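Local coordinates for putative endo-1,4-beta-xylanase (Bacteroides thetaiotaomicron VPI-5482, PDB 5MSX), which probably hydrolyses O-glycosidic bonds of plant pectin, consistent with a calcium-binding family 43 arabinofuranosidase acting on rhamnogalacturonan II, at residues Ala28-Met33 and Phe46-Thr51; Ile34-Ile39 and Ala275-Gly280; Tyr91-Lys96 and Pro258-Val263; Ile203-Lys208 and Tyr212-Ile217. One frame throughout, in Å; residues are numbered along the deposited sequence.

Contact 1 (Ala28-Met33 and Phe46-Thr51); sequences ALIPDM and FYCYAT
Ile30 and Cys48 meet where the loop 28-33 packs against a strand of the first blade of the five-bladed beta-propeller typical of family 43 glycoside hydrolases. Segment 46-51 lies on strand 45-52, in the same sheet as strands 34-35 and 37-42. The loop runs just ahead of strand 34-35. No hydrogen bond joins the two segments, and the contact is small and buried.

The meeting of side chains is apolar. Ile30 CG1 lies 4.4 Å from Cys48 SG. SG sits opposite the backbone N of Cys48 across the CA-CB bond (chi1 180°), which extends the thiol toward the loop. CG1 of Ile30 is anti to its own carbonyl carbon and beside the N (chi1 -65°). This turns the longer branch of the isoleucine to the sulfur. Leu29 also points toward the strand, but its CD2 stays 4.8 Å from Cys48 SG, too far for a close contact. Trp68 and Trp76 pack on Ile30, and Ile39 touches both Leu29 and Cys48.

Farther along, only backbone meets backbone. Met33 O and Thr51 O stand 4.1 Å apart, two acceptors with no bond between them. The Met33 side chain leads away toward Trp454, a residue of a calcium site. Thr51 OG1 is hydrogen-bonded to Asp36 and to Ala93 N.

The loop is shaped by its own turn. Pro31 is the centre of an inverse gamma turn, and Asp32 N makes a weak bond to Ile30 O. Just after it, Met33 N gives its hydrogen to Asp32 OD1 at 2.8 Å, arriving from above the carboxylate plane.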
loop_
_atom_site.group_PDB
_atom_site.type_symbol
_atom_site.label_atom_id
_atom_site.label_comp_id
_atom_site.label_asym_id
_atom_site.label_seq_id
_atom_site.Cartn_x
_atom_site.Cartn_y
_atom_site.Cartn_z
ATOM N N ALA C 28 37.251 11.330 -2.449
ATOM C CA ALA C 28 36.078 10.584 -1.977
ATOM C C ALA C 28 34.777 11.270 -2.431
ATOM O O ALA C 28 34.772 12.475 -2.766
ATOM C CB ALA C 28 36.127 10.472 -0.462
ATOM N N LEU C 29 33.674 10.532 -2.436
ATOM C CA LEU C 29 32.416 11.101 -2.880
ATOM C C LEU C 29 31.938 12.225 -1.934
ATOM O O LEU C 29 31.616 13.316 -2.377
ATOM C CB LEU C 29 31.344 10.023 -3.004
ATOM C CG LEU C 29 29.947 10.511 -3.402
ATOM C CD1 LEU C 29 29.998 11.156 -4.766
ATOM C CD2 LEU C 29 28.953 9.381 -3.314
ATOM N N ILE C 30 31.965 11.936 -0.642
ATOM C CA ILE C 30 31.398 12.790 0.408
ATOM C C ILE C 30 32.540 13.289 1.277
ATOM O O ILE C 30 33.510 12.548 1.484
ATOM C CB ILE C 30 30.428 11.969 1.279
ATOM C CG1 ILE C 30 29.227 11.506 0.448
ATOM C CG2 ILE C 30 29.946 12.727 2.514
ATOM C CD1 ILE C 30 28.399 12.609 -0.157
ATOM N N PRO C 31 32.441 14.542 1.788
ATOM C CA PRO C 31 33.464 15.093 2.727
ATOM C C PRO C 31 33.168 14.703 4.167
ATOM O O PRO C 31 32.847 15.528 5.010
ATOM C CB PRO C 31 33.379 16.607 2.504
ATOM C CG PRO C 31 31.995 16.836 2.015
ATOM C CD PRO C 31 31.568 15.605 1.255
ATOM N N ASP C 32 33.236 13.413 4.408
ATOM C CA ASP C 32 33.085 12.857 5.710
ATOM C C ASP C 32 33.573 11.414 5.574
ATOM O O ASP C 32 33.894 10.952 4.474
ATOM C CB ASP C 32 31.607 12.930 6.163
ATOM C CG ASP C 32 31.426 12.809 7.684
ATOM O OD1 ASP C 32 32.433 12.638 8.410
ATOM O OD2 ASP C 32 30.259 12.820 8.153
ATOM N N MET C 33 33.655 10.730 6.692
ATOM C CA MET C 33 33.888 9.315 6.718
ATOM C C MET C 33 32.536 8.611 6.718
ATOM O O MET C 33 31.775 8.715 7.686
ATOM C CB MET C 33 34.749 8.965 7.939
ATOM C CG MET C 33 36.161 9.521 7.759
ATOM S SD MET C 33 37.269 9.137 9.103
ATOM C CE MET C 33 38.853 9.634 8.420
ATOM N N PHE C 46 20.213 13.623 -6.242
ATOM C CA PHE C 46 20.896 12.433 -5.685
ATOM C C PHE C 46 20.881 12.456 -4.169
ATOM O O PHE C 46 21.006 13.509 -3.572
ATOM C CB PHE C 46 22.319 12.293 -6.200
ATOM C CG PHE C 46 22.417 12.284 -7.719
ATOM C CD1 PHE C 46 22.220 11.113 -8.434
ATOM C CD2 PHE C 46 22.711 13.451 -8.420
ATOM C CE1 PHE C 46 22.294 11.099 -9.826
ATOM C CE2 PHE C 46 22.812 13.448 -9.807
ATOM C CZ PHE C 46 22.607 12.270 -10.523
ATOM N N TYR C 47 20.654 11.288 -3.572
ATOM C CA TYR C 47 20.644 11.096 -2.142
ATOM C C TYR C 47 21.669 10.013 -1.797
ATOM O O TYR C 47 21.805 9.028 -2.552
ATOM C CB TYR C 47 19.276 10.611 -1.695
ATOM C CG TYR C 47 18.193 11.647 -1.798
ATOM C CD1 TYR C 47 17.643 11.995 -3.030
ATOM C CD2 TYR C 47 17.725 12.303 -0.651
ATOM C CE1 TYR C 47 16.651 12.952 -3.119
ATOM C CE2 TYR C 47 16.717 13.246 -0.732
ATOM C CZ TYR C 47 16.205 13.575 -1.967
ATOM O OH TYR C 47 15.234 14.519 -2.010
ATOM N N CYS C 48 22.381 10.208 -0.671
ATOM C CA CYS C 48 23.295 9.236 -0.112
ATOM C C CYS C 48 22.974 8.995 1.360
ATOM O O CYS C 48 23.200 9.857 2.217
ATOM C CB CYS C 48 24.751 9.680 -0.298
ATOM S SG CYS C 48 25.990 8.513 0.388
ATOM N N TYR C 49 22.409 7.816 1.630
ATOM C CA TYR C 49 22.187 7.312 2.954
ATOM C C TYR C 49 23.329 6.337 3.287
ATOM O O TYR C 49 23.553 5.363 2.565
ATOM C CB TYR C 49 20.880 6.529 2.977
ATOM C CG TYR C 49 19.627 7.316 2.609
ATOM C CD1 TYR C 49 18.937 8.069 3.580
ATOM C CD2 TYR C 49 19.091 7.271 1.329
ATOM C CE1 TYR C 49 17.771 8.761 3.266
ATOM C CE2 TYR C 49 17.930 7.970 1.012
ATOM C CZ TYR C 49 17.264 8.692 1.981
ATOM O OH TYR C 49 16.111 9.382 1.661
ATOM N N ALA C 50 23.999 6.541 4.400
ATOM C CA ALA C 50 25.189 5.758 4.717
ATOM C C ALA C 50 25.370 5.620 6.218
ATOM O O ALA C 50 24.680 6.297 6.995
ATOM C CB ALA C 50 26.418 6.403 4.076
ATOM N N THR C 51 26.247 4.695 6.610
ATOM C CA THR C 51 26.801 4.677 7.954
ATOM C C THR C 51 27.769 5.874 8.088
ATOM O O THR C 51 28.669 6.050 7.246
ATOM C CB THR C 51 27.596 3.389 8.197
ATOM O OG1 THR C 51 26.796 2.246 7.904
ATOM C CG2 THR C 51 28.159 3.323 9.644
#

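Contact 2 (Ile34-Ile39 and Ala275-Gly280); sequences IADASI and AYLEFG. With EDO (1,2-ethanediol), chain U.
The side chains of Asp36 and Leu277 run alongside each other in the same direction. Asp36 OD1 is 3.6 Å from Leu277 CD2. The leucine CG sits between its backbone N and carbonyl carbon; chi1 72° and chi2 79° together bring CD2 beside the carboxylate. The same methyl also touches Ala35 CB, at 4.0 Å. At the other end Ile39 CD1 touches Ala275 CB at 3.7 Å. Ile39 CG1 is anti to the carbonyl carbon (chi1 -64°), and this points the ethyl branch toward strand 272-278.

The segments run nearly antiparallel but share no hydrogen bond. They belong to different sheets, the first and the last blade of the propeller. Asp36 is the predicted proton acceptor. A bound 1,2-ethanediol, probably from the crystallisation liquor, puts O2 at 2.5 Å from OD2, a very short distance of doubtful detail. The diol also bonds to Arg286. Replacing Asp36 by an alanine removes the carboxylate, which would probably leave the Thr51 hydroxyl without this partner and the site without its predicted proton acceptor.

The carboxylate is thus used unevenly. OD1 lies against Leu277 CD2 and near the His260 ring, while OD2 bonds to Thr51 and faces the pocket where the diol binds.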
loop_
_atom_site.group_PDB
_atom_site.type_symbol
_atom_site.label_atom_id
_atom_site.label_comp_id
_atom_site.label_asym_id
_atom_site.label_seq_id
_atom_site.Cartn_x
_atom_site.Cartn_y
_atom_site.Cartn_z
ATOM N N ILE C 34 32.224 7.979 5.579
ATOM C CA ILE C 34 31.006 7.234 5.399
ATOM C C ILE C 34 31.309 5.872 4.773
ATOM O O ILE C 34 32.310 5.715 4.044
ATOM C CB ILE C 34 29.956 8.003 4.570
ATOM C CG1 ILE C 34 30.427 8.271 3.131
ATOM C CG2 ILE C 34 29.578 9.306 5.277
ATOM C CD1 ILE C 34 29.273 8.440 2.160
ATOM N N ALA C 35 30.452 4.915 5.096
ATOM C CA ALA C 35 30.534 3.568 4.599
ATOM C C ALA C 35 29.127 3.005 4.330
ATOM O O ALA C 35 28.115 3.587 4.736
ATOM C CB ALA C 35 31.248 2.700 5.618
ATOM N N ASP C 36 29.088 1.862 3.665
ATOM C CA ASP C 36 27.873 1.090 3.492
ATOM C C ASP C 36 26.805 1.937 2.757
ATOM O O ASP C 36 25.621 1.888 3.103
ATOM C CB ASP C 36 27.302 0.600 4.846
ATOM C CG ASP C 36 28.364 0.017 5.812
ATOM O OD1 ASP C 36 29.301 -0.686 5.377
ATOM O OD2 ASP C 36 28.187 0.228 7.032
ATOM N N ALA C 37 27.232 2.694 1.755
ATOM C CA ALA C 37 26.409 3.747 1.161
ATOM C C ALA C 37 25.313 3.210 0.251
ATOM O O ALA C 37 25.501 2.208 -0.462
ATOM C CB ALA C 37 27.279 4.727 0.396
ATOM N N SER C 38 24.163 3.878 0.301
ATOM C CA SER C 38 23.030 3.616 -0.564
ATOM C C SER C 38 22.767 4.904 -1.259
ATOM O O SER C 38 22.390 5.870 -0.624
ATOM C CB SER C 38 21.804 3.193 0.254
ATOM O OG SER C 38 22.015 1.907 0.804
ATOM N N ILE C 39 23.052 4.942 -2.557
ATOM C CA ILE C 39 22.978 6.153 -3.330
ATOM C C ILE C 39 21.915 5.979 -4.415
ATOM O O ILE C 39 21.794 4.909 -5.024
ATOM C CB ILE C 39 24.341 6.490 -3.928
ATOM C CG1 ILE C 39 25.366 6.783 -2.797
ATOM C CG2 ILE C 39 24.229 7.665 -4.898
ATOM C CD1 ILE C 39 26.812 6.610 -3.247
ATOM N N ALA C 275 29.377 2.150 -6.077
ATOM C CA ALA C 275 29.914 2.895 -4.943
ATOM C C ALA C 275 30.421 1.896 -3.967
ATOM O O ALA C 275 29.788 0.857 -3.774
ATOM C CB ALA C 275 28.841 3.705 -4.296
ATOM N N TYR C 276 31.547 2.201 -3.325
ATOM C CA TYR C 276 32.150 1.264 -2.374
ATOM C C TYR C 276 32.893 1.990 -1.250
ATOM O O TYR C 276 33.405 3.084 -1.421
ATOM C CB TYR C 276 33.095 0.308 -3.089
ATOM C CG TYR C 276 34.217 1.013 -3.830
ATOM C CD1 TYR C 276 34.004 1.564 -5.090
ATOM C CD2 TYR C 276 35.491 1.140 -3.272
ATOM C CE1 TYR C 276 35.033 2.215 -5.767
ATOM C CE2 TYR C 276 36.508 1.802 -3.943
ATOM C CZ TYR C 276 36.278 2.330 -5.190
ATOM O OH TYR C 276 37.296 2.981 -5.878
ATOM N N LEU C 277 32.945 1.353 -0.099
ATOM C CA LEU C 277 33.818 1.835 0.965
ATOM C C LEU C 277 35.239 1.380 0.661
ATOM O O LEU C 277 35.438 0.418 -0.104
ATOM C CB LEU C 277 33.329 1.340 2.339
ATOM C CG LEU C 277 33.524 -0.138 2.660
ATOM C CD1 LEU C 277 34.959 -0.481 3.078
ATOM C CD2 LEU C 277 32.541 -0.567 3.766
ATOM N N GLU C 278 36.212 2.054 1.304
ATOM C CA GLU C 278 37.621 1.756 1.150
ATOM C C GLU C 278 38.228 1.723 2.556
ATOM O O GLU C 278 37.733 2.411 3.459
ATOM C CB GLU C 278 38.303 2.782 0.225
ATOM C CG GLU C 278 39.649 2.329 -0.389
ATOM C CD GLU C 278 40.890 2.726 0.442
ATOM O OE1 GLU C 278 42.021 2.267 0.071
ATOM O OE2 GLU C 278 40.750 3.503 1.454
ATOM N N PHE C 279 39.211 0.844 2.753
ATOM C CA PHE C 279 39.854 0.601 4.077
ATOM C C PHE C 279 40.180 1.880 4.886
ATOM O O PHE C 279 40.004 1.922 6.105
ATOM C CB PHE C 279 41.123 -0.267 3.900
ATOM C CG PHE C 279 41.849 -0.550 5.195
ATOM C CD1 PHE C 279 41.354 -1.495 6.093
ATOM C CD2 PHE C 279 43.021 0.137 5.516
ATOM C CE1 PHE C 279 42.015 -1.756 7.276
ATOM C CE2 PHE C 279 43.687 -0.118 6.708
ATOM C CZ PHE C 279 43.189 -1.068 7.588
ATOM N N GLY C 280 40.634 2.916 4.192
ATOM C CA GLY C 280 40.836 4.212 4.778
ATOM C C GLY C 280 41.908 4.218 5.848
ATOM O O GLY C 280 43.024 3.706 5.631
HETATM C C1 EDO U . 29.710 -2.520 10.238
HETATM O O1 EDO U . 29.871 -3.303 9.046
HETATM C C2 EDO U . 29.245 -1.125 9.898
HETATM O O2 EDO U . 29.809 -0.743 8.655
#

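Contact 3 (Tyr91-Lys96 and Pro258-Val263); sequences YWAPSK and PGHGCV. With CA (calcium ion), chain S.
Lys96 and Val263 make the direct polar link between segments 91-96 and 258-263. Lys96 NZ donates to Val263 O at 2.6 Å. CG of the lysine is anti to the carbonyl carbon (chi1 -76°), and the extended chain beyond it carries NZ across to segment 258-263. NZ is tilted 19° from the carbonyl plane of Val263.

Van der Waals contacts are few. Lys96 CE passes 4.3 Å from Cys262 CB. Ala93 CB is 3.8 Å from His260 CE1 and approaches the ring obliquely.

The metal contacts centre on His260. Its NE2 binds a calcium ion at 2.7 Å, with the metal in the ring plane at the edge. CG of His260 is anti to the backbone N (chi1 -171°), which carries the ring toward segment 91-96. Five waters and one atom from outside the two segments also bind the calcium. The ring touches Asp36 and Asp154, the predicted proton acceptor and pKa-modulating residue.

Water bridges complete the contact. Water 1 donates to Ala93 O at 2.7 Å, and water 2 donates to Pro94 O at 2.8 Å. Waters 3 and 4 both donate to Gly261 O. Four of the five calcium-bound waters are thus held by carbonyls of the two segments, which belong to the second and fifth blades of the propeller.

Water is the main go-between here. A metal-bound NE2 cannot carry a proton, so a neutral ring would probably keep its hydrogen on ND1. The calcium is likely to polarise its waters, which should strengthen their bonds to the carbonyl oxygens.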
loop_
_atom_site.group_PDB
_atom_site.type_symbol
_atom_site.label_atom_id
_atom_site.label_comp_id
_atom_site.label_asym_id
_atom_site.label_seq_id
_atom_site.Cartn_x
_atom_site.Cartn_y
_atom_site.Cartn_z
ATOM N N TYR C 91 23.839 3.351 14.226
ATOM C CA TYR C 91 23.049 3.381 13.006
ATOM C C TYR C 91 23.932 2.925 11.839
ATOM O O TYR C 91 24.879 3.604 11.503
ATOM C CB TYR C 91 22.567 4.809 12.780
ATOM C CG TYR C 91 21.531 4.917 11.704
ATOM C CD1 TYR C 91 20.180 4.777 12.002
ATOM C CD2 TYR C 91 21.893 5.155 10.373
ATOM C CE1 TYR C 91 19.212 4.884 11.015
ATOM C CE2 TYR C 91 20.920 5.251 9.374
ATOM C CZ TYR C 91 19.581 5.117 9.710
ATOM O OH TYR C 91 18.590 5.221 8.766
ATOM N N TRP C 92 23.630 1.768 11.288
ATOM C CA TRP C 92 24.376 1.142 10.240
ATOM C C TRP C 92 23.549 0.844 9.007
ATOM O O TRP C 92 22.391 0.376 9.101
ATOM C CB TRP C 92 24.876 -0.227 10.701
ATOM C CG TRP C 92 25.932 -0.207 11.738
ATOM C CD1 TRP C 92 26.688 0.851 12.137
ATOM C CD2 TRP C 92 26.386 -1.331 12.471
ATOM N NE1 TRP C 92 27.566 0.456 13.084
ATOM C CE2 TRP C 92 27.411 -0.887 13.305
ATOM C CE3 TRP C 92 26.024 -2.684 12.485
ATOM C CZ2 TRP C 92 28.084 -1.741 14.190
ATOM C CZ3 TRP C 92 26.667 -3.540 13.361
ATOM C CH2 TRP C 92 27.697 -3.069 14.208
ATOM N N ALA C 93 24.201 1.050 7.869
ATOM C CA ALA C 93 23.894 0.365 6.633
ATOM C C ALA C 93 22.401 0.474 6.210
ATOM O O ALA C 93 21.733 -0.515 5.982
ATOM C CB ALA C 93 24.364 -1.076 6.736
ATOM N N PRO C 94 21.890 1.693 6.125
ATOM C CA PRO C 94 20.527 1.866 5.631
ATOM C C PRO C 94 20.419 1.444 4.169
ATOM O O PRO C 94 21.366 1.659 3.357
ATOM C CB PRO C 94 20.301 3.376 5.714
ATOM C CG PRO C 94 21.661 3.952 5.593
ATOM C CD PRO C 94 22.614 2.963 6.202
ATOM N N SER C 95 19.251 0.909 3.843
ATOM C CA SER C 95 18.894 0.597 2.471
ATOM C C SER C 95 18.707 1.881 1.705
ATOM O O SER C 95 18.837 2.972 2.254
ATOM C CB SER C 95 17.594 -0.211 2.457
ATOM O OG SER C 95 16.517 0.590 2.934
ATOM N N LYS C 96 18.424 1.757 0.419
ATOM C CA LYS C 96 17.804 2.845 -0.335
ATOM C C LYS C 96 16.413 3.182 0.226
ATOM O O LYS C 96 15.800 2.361 0.918
ATOM C CB LYS C 96 17.704 2.489 -1.799
ATOM C CG LYS C 96 19.060 2.610 -2.453
ATOM C CD LYS C 96 19.071 2.223 -3.890
ATOM C CE LYS C 96 20.485 1.766 -4.217
ATOM N NZ LYS C 96 20.579 1.635 -5.658
ATOM N N PRO C 258 37.727 -2.848 -1.263
ATOM C CA PRO C 258 36.544 -2.228 -1.858
ATOM C C PRO C 258 35.259 -2.976 -1.546
ATOM O O PRO C 258 34.782 -3.805 -2.344
ATOM C CB PRO C 258 36.850 -2.233 -3.359
ATOM C CG PRO C 258 37.697 -3.401 -3.541
ATOM C CD PRO C 258 38.586 -3.438 -2.309
ATOM N N GLY C 259 34.687 -2.652 -0.389
ATOM C CA GLY C 259 33.510 -3.351 0.115
ATOM C C GLY C 259 32.189 -2.600 0.138
ATOM O O GLY C 259 31.920 -1.734 -0.670
ATOM N N HIS C 260 31.386 -2.971 1.125
ATOM C CA HIS C 260 29.975 -2.669 1.198
ATOM C C HIS C 260 29.640 -1.276 0.644
ATOM O O HIS C 260 30.066 -0.236 1.207
ATOM C CB HIS C 260 29.544 -2.803 2.646
ATOM C CG HIS C 260 28.071 -2.732 2.867
ATOM N ND1 HIS C 260 27.500 -3.132 4.057
ATOM C CD2 HIS C 260 27.054 -2.268 2.094
ATOM C CE1 HIS C 260 26.196 -2.919 4.009
ATOM N NE2 HIS C 260 25.900 -2.418 2.819
ATOM N N GLY C 261 28.926 -1.295 -0.491
ATOM C CA GLY C 261 28.365 -0.097 -1.095
ATOM C C GLY C 261 27.069 -0.365 -1.817
ATOM O O GLY C 261 26.194 -1.031 -1.272
ATOM N N CYS C 262 26.920 0.168 -3.028
ATOM C CA CYS C 262 25.676 -0.026 -3.778
ATOM C C CYS C 262 25.961 0.069 -5.265
ATOM O O CYS C 262 27.094 0.395 -5.675
ATOM C CB CYS C 262 24.629 1.008 -3.397
ATOM S SG CYS C 262 25.125 2.684 -3.862
ATOM N N VAL C 263 24.928 -0.231 -6.042
ATOM C CA VAL C 263 24.838 0.042 -7.474
ATOM C C VAL C 263 23.660 0.974 -7.740
ATOM O O VAL C 263 22.597 0.858 -7.136
ATOM C CB VAL C 263 24.737 -1.262 -8.330
ATOM C CG1 VAL C 263 24.421 -0.976 -9.806
ATOM C CG2 VAL C 263 26.050 -2.035 -8.230
HETATM CA CA CA S . 23.437 -1.940 1.811
HETATM O O HOH W 1 22.004 -2.213 3.914
HETATM O O HOH W 2 23.685 0.022 3.327
HETATM O O HOH W 3 23.889 -0.106 0.439
HETATM O O HOH W 4 24.382 -2.822 -0.150
HETATM O O HOH W 5 21.164 -1.861 0.988
#

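Contact 4 (Ile203-Lys208 and Tyr212-Ile217)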
loop_
_atom_site.group_PDB
_atom_site.type_symbol
_atom_site.label_atom_id
_atom_site.label_comp_id
_atom_site.label_asym_id
_atom_site.label_seq_id
_atom_site.Cartn_x
_atom_site.Cartn_y
_atom_site.Cartn_z
ATOM N N ILE C 203 23.803 -6.359 -2.655
ATOM C CA ILE C 203 23.318 -5.416 -3.635
ATOM C C ILE C 203 22.538 -6.248 -4.604
ATOM O O ILE C 203 23.020 -7.293 -5.001
ATOM C CB ILE C 203 24.499 -4.720 -4.390
ATOM C CG1 ILE C 203 25.306 -3.849 -3.403
ATOM C CG2 ILE C 203 24.019 -3.954 -5.643
ATOM C CD1 ILE C 203 26.640 -3.341 -3.998
ATOM N N PHE C 204 21.337 -5.803 -4.961
ATOM C CA PHE C 204 20.500 -6.513 -5.933
ATOM C C PHE C 204 19.884 -5.520 -6.902
ATOM O O PHE C 204 19.369 -4.450 -6.497
ATOM C CB PHE C 204 19.390 -7.309 -5.238
ATOM C CG PHE C 204 18.619 -8.190 -6.169
ATOM C CD1 PHE C 204 17.522 -7.691 -6.866
ATOM C CD2 PHE C 204 18.998 -9.516 -6.373
ATOM C CE1 PHE C 204 16.811 -8.496 -7.743
ATOM C CE2 PHE C 204 18.304 -10.317 -7.250
ATOM C CZ PHE C 204 17.193 -9.807 -7.938
ATOM N N PHE C 205 19.934 -5.874 -8.183
ATOM C CA PHE C 205 19.271 -5.100 -9.224
ATOM C C PHE C 205 18.960 -5.956 -10.457
ATOM O O PHE C 205 19.524 -7.053 -10.660
ATOM C CB PHE C 205 20.070 -3.858 -9.607
ATOM C CG PHE C 205 21.380 -4.163 -10.250
ATOM C CD1 PHE C 205 22.509 -4.391 -9.468
ATOM C CD2 PHE C 205 21.501 -4.242 -11.639
ATOM C CE1 PHE C 205 23.733 -4.688 -10.077
ATOM C CE2 PHE C 205 22.724 -4.575 -12.226
ATOM C CZ PHE C 205 23.822 -4.804 -11.444
ATOM N N LYS C 206 18.060 -5.419 -11.279
ATOM C CA LYS C 206 17.607 -6.064 -12.491
ATOM C C LYS C 206 17.985 -5.172 -13.678
ATOM O O LYS C 206 17.672 -3.997 -13.667
ATOM C CB LYS C 206 16.095 -6.240 -12.465
ATOM C CG LYS C 206 15.538 -7.044 -13.638
ATOM C CD LYS C 206 14.016 -7.098 -13.594
ATOM C CE LYS C 206 13.454 -8.227 -14.454
ATOM N NZ LYS C 206 11.995 -8.238 -14.206
ATOM N N ARG C 207 18.617 -5.740 -14.704
ATOM C CA ARG C 207 18.922 -5.000 -15.924
ATOM C C ARG C 207 18.672 -5.863 -17.166
ATOM O O ARG C 207 19.248 -6.952 -17.284
ATOM C CB ARG C 207 20.375 -4.528 -15.909
ATOM C CG ARG C 207 20.847 -3.881 -17.220
ATOM C CD ARG C 207 22.273 -3.406 -17.097
ATOM N NE ARG C 207 22.814 -2.765 -18.303
ATOM C CZ ARG C 207 23.291 -3.422 -19.365
ATOM N NH1 ARG C 207 23.256 -4.756 -19.460
ATOM N NH2 ARG C 207 23.803 -2.726 -20.366
ATOM N N LYS C 208 17.824 -5.367 -18.077
ATOM C CA LYS C 208 17.511 -6.064 -19.345
ATOM C C LYS C 208 17.130 -7.519 -19.134
ATOM O O LYS C 208 17.687 -8.408 -19.752
ATOM C CB LYS C 208 18.696 -5.950 -20.316
ATOM C CG LYS C 208 18.969 -4.510 -20.699
ATOM C CD LYS C 208 20.156 -4.348 -21.618
ATOM C CE LYS C 208 20.326 -2.871 -21.949
ATOM N NZ LYS C 208 21.203 -2.636 -23.131
ATOM N N TYR C 212 20.726 -9.555 -10.822
ATOM C CA TYR C 212 22.115 -9.529 -10.344
ATOM C C TYR C 212 22.143 -9.507 -8.832
ATOM O O TYR C 212 21.582 -8.610 -8.218
ATOM C CB TYR C 212 22.838 -8.293 -10.882
ATOM C CG TYR C 212 23.018 -8.308 -12.370
ATOM C CD1 TYR C 212 22.047 -7.772 -13.229
ATOM C CD2 TYR C 212 24.139 -8.884 -12.941
ATOM C CE1 TYR C 212 22.207 -7.793 -14.606
ATOM C CE2 TYR C 212 24.291 -8.931 -14.322
ATOM C CZ TYR C 212 23.335 -8.362 -15.148
ATOM O OH TYR C 212 23.487 -8.420 -16.537
ATOM N N TYR C 213 22.776 -10.517 -8.233
ATOM C CA TYR C 213 22.983 -10.587 -6.800
ATOM C C TYR C 213 24.482 -10.478 -6.501
ATOM O O TYR C 213 25.240 -11.402 -6.759
ATOM C CB TYR C 213 22.429 -11.907 -6.216
ATOM C CG TYR C 213 22.667 -11.992 -4.752
ATOM C CD1 TYR C 213 21.962 -11.190 -3.901
ATOM C CD2 TYR C 213 23.646 -12.833 -4.219
ATOM C CE1 TYR C 213 22.223 -11.177 -2.556
ATOM C CE2 TYR C 213 23.905 -12.849 -2.856
ATOM C CZ TYR C 213 23.205 -12.008 -2.030
ATOM O OH TYR C 213 23.396 -11.986 -0.671
ATOM N N LEU C 214 24.873 -9.346 -5.937
ATOM C CA LEU C 214 26.255 -9.064 -5.551
ATOM C C LEU C 214 26.342 -9.187 -4.048
ATOM O O LEU C 214 25.460 -8.687 -3.341
ATOM C CB LEU C 214 26.651 -7.612 -5.941
ATOM C CG LEU C 214 26.897 -7.259 -7.417
ATOM C CD1 LEU C 214 25.715 -7.560 -8.308
ATOM C CD2 LEU C 214 27.254 -5.781 -7.503
ATOM N N TYR C 215 27.419 -9.802 -3.569
ATOM C CA TYR C 215 27.592 -10.092 -2.157
ATOM C C TYR C 215 29.073 -9.902 -1.770
ATOM O O TYR C 215 29.970 -10.164 -2.573
ATOM C CB TYR C 215 27.085 -11.518 -1.884
ATOM C CG TYR C 215 27.834 -12.620 -2.618
ATOM C CD1 TYR C 215 27.535 -12.940 -3.933
ATOM C CD2 TYR C 215 28.841 -13.341 -1.984
ATOM C CE1 TYR C 215 28.242 -13.921 -4.609
ATOM C CE2 TYR C 215 29.550 -14.343 -2.652
ATOM C CZ TYR C 215 29.253 -14.628 -3.950
ATOM O OH TYR C 215 29.974 -15.604 -4.600
ATOM N N THR C 216 29.331 -9.415 -0.567
ATOM C CA THR C 216 30.721 -9.270 -0.100
ATOM C C THR C 216 31.295 -10.571 0.385
ATOM O O THR C 216 30.557 -11.487 0.791
ATOM C CB THR C 216 30.918 -8.224 1.040
ATOM O OG1 THR C 216 30.394 -8.705 2.309
ATOM C CG2 THR C 216 30.320 -6.911 0.651
ATOM N N ILE C 217 32.617 -10.646 0.256
ATOM C CA ILE C 217 33.472 -11.679 0.810
ATOM C C ILE C 217 34.640 -10.968 1.552
ATOM O O ILE C 217 35.078 -9.904 1.117
ATOM C CB ILE C 217 33.977 -12.550 -0.359
ATOM C CG1 ILE C 217 32.847 -13.448 -0.878
ATOM C CG2 ILE C 217 35.190 -13.373 -0.002
ATOM C CD1 ILE C 217 32.055 -14.150 0.207
HETATM O O HOH W 6 21.929 -6.935 -18.180
#
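Phe205 packs on Tyr212 across the beta hairpin of strands 203-207 and 210-217, the first two strands of the fourth propeller blade. The pair is an antiparallel hydrogen-bonded one. Phe205 N donates to Tyr212 O, and Tyr212 N to Phe205 O at 2.8 Å.

From CB, the Phe205 side chain turns between its backbone N and carbonyl carbon (chi1 66°), and this folds the ring over its neighbour. CD1 faces Tyr212 CB, and CD2 lies 3.9 Å from Tyr212 CD1. CE1 meets Leu214 CD1 at 3.9 Å. CE2 makes the closest ring contact, 3.4 Å from Tyr212 CD1. At the tip, CZ is 3.7 Å from Tyr212 CG. The two rings are nearly parallel, at 16°, but slid apart. Tyr212 CB instead makes a CH-pi contact over the face of the Phe205 ring, 3.8 Å from its centroid. With an alanine in place of Phe205, Tyr212 CB would probably lose the ring face it packs on, and a gap would open toward Leu214 and Val263.

Arg207 CB touches Tyr212 CE1. Arg207 pairs with Asp270, and Tyr212 OH bonds to Gly299 O. Water 6 donates to Arg207 O and to Tyr212 OH, the latter at 2.7 Å, and accepts from Arg207 NH1.

Contacts 1, 2 and 3 cluster round the predicted catalytic centre. Contact 2 has its centre about 8 Å from that of contact 1 and about 7 Å from that of contact 3. Thr51 of contact 1 ties all three together: its OG1 is 2.6 Å from Asp36 OD2 and 2.9 Å from Ala93 N. Contacts 2 and 3 also share the last blade, where Ala275 N lies 2.9 Å from Cys262 O. Contact 4 has its centre about 13 Å from that of contact 3 and touches it through Ile203, whose CD1 packs 3.5 Å from Cys262 CA. The Ile203 side chain is about 6 Å from the calcium, and that of Tyr213 about 8 Å from that of Glu200, the predicted proton donor.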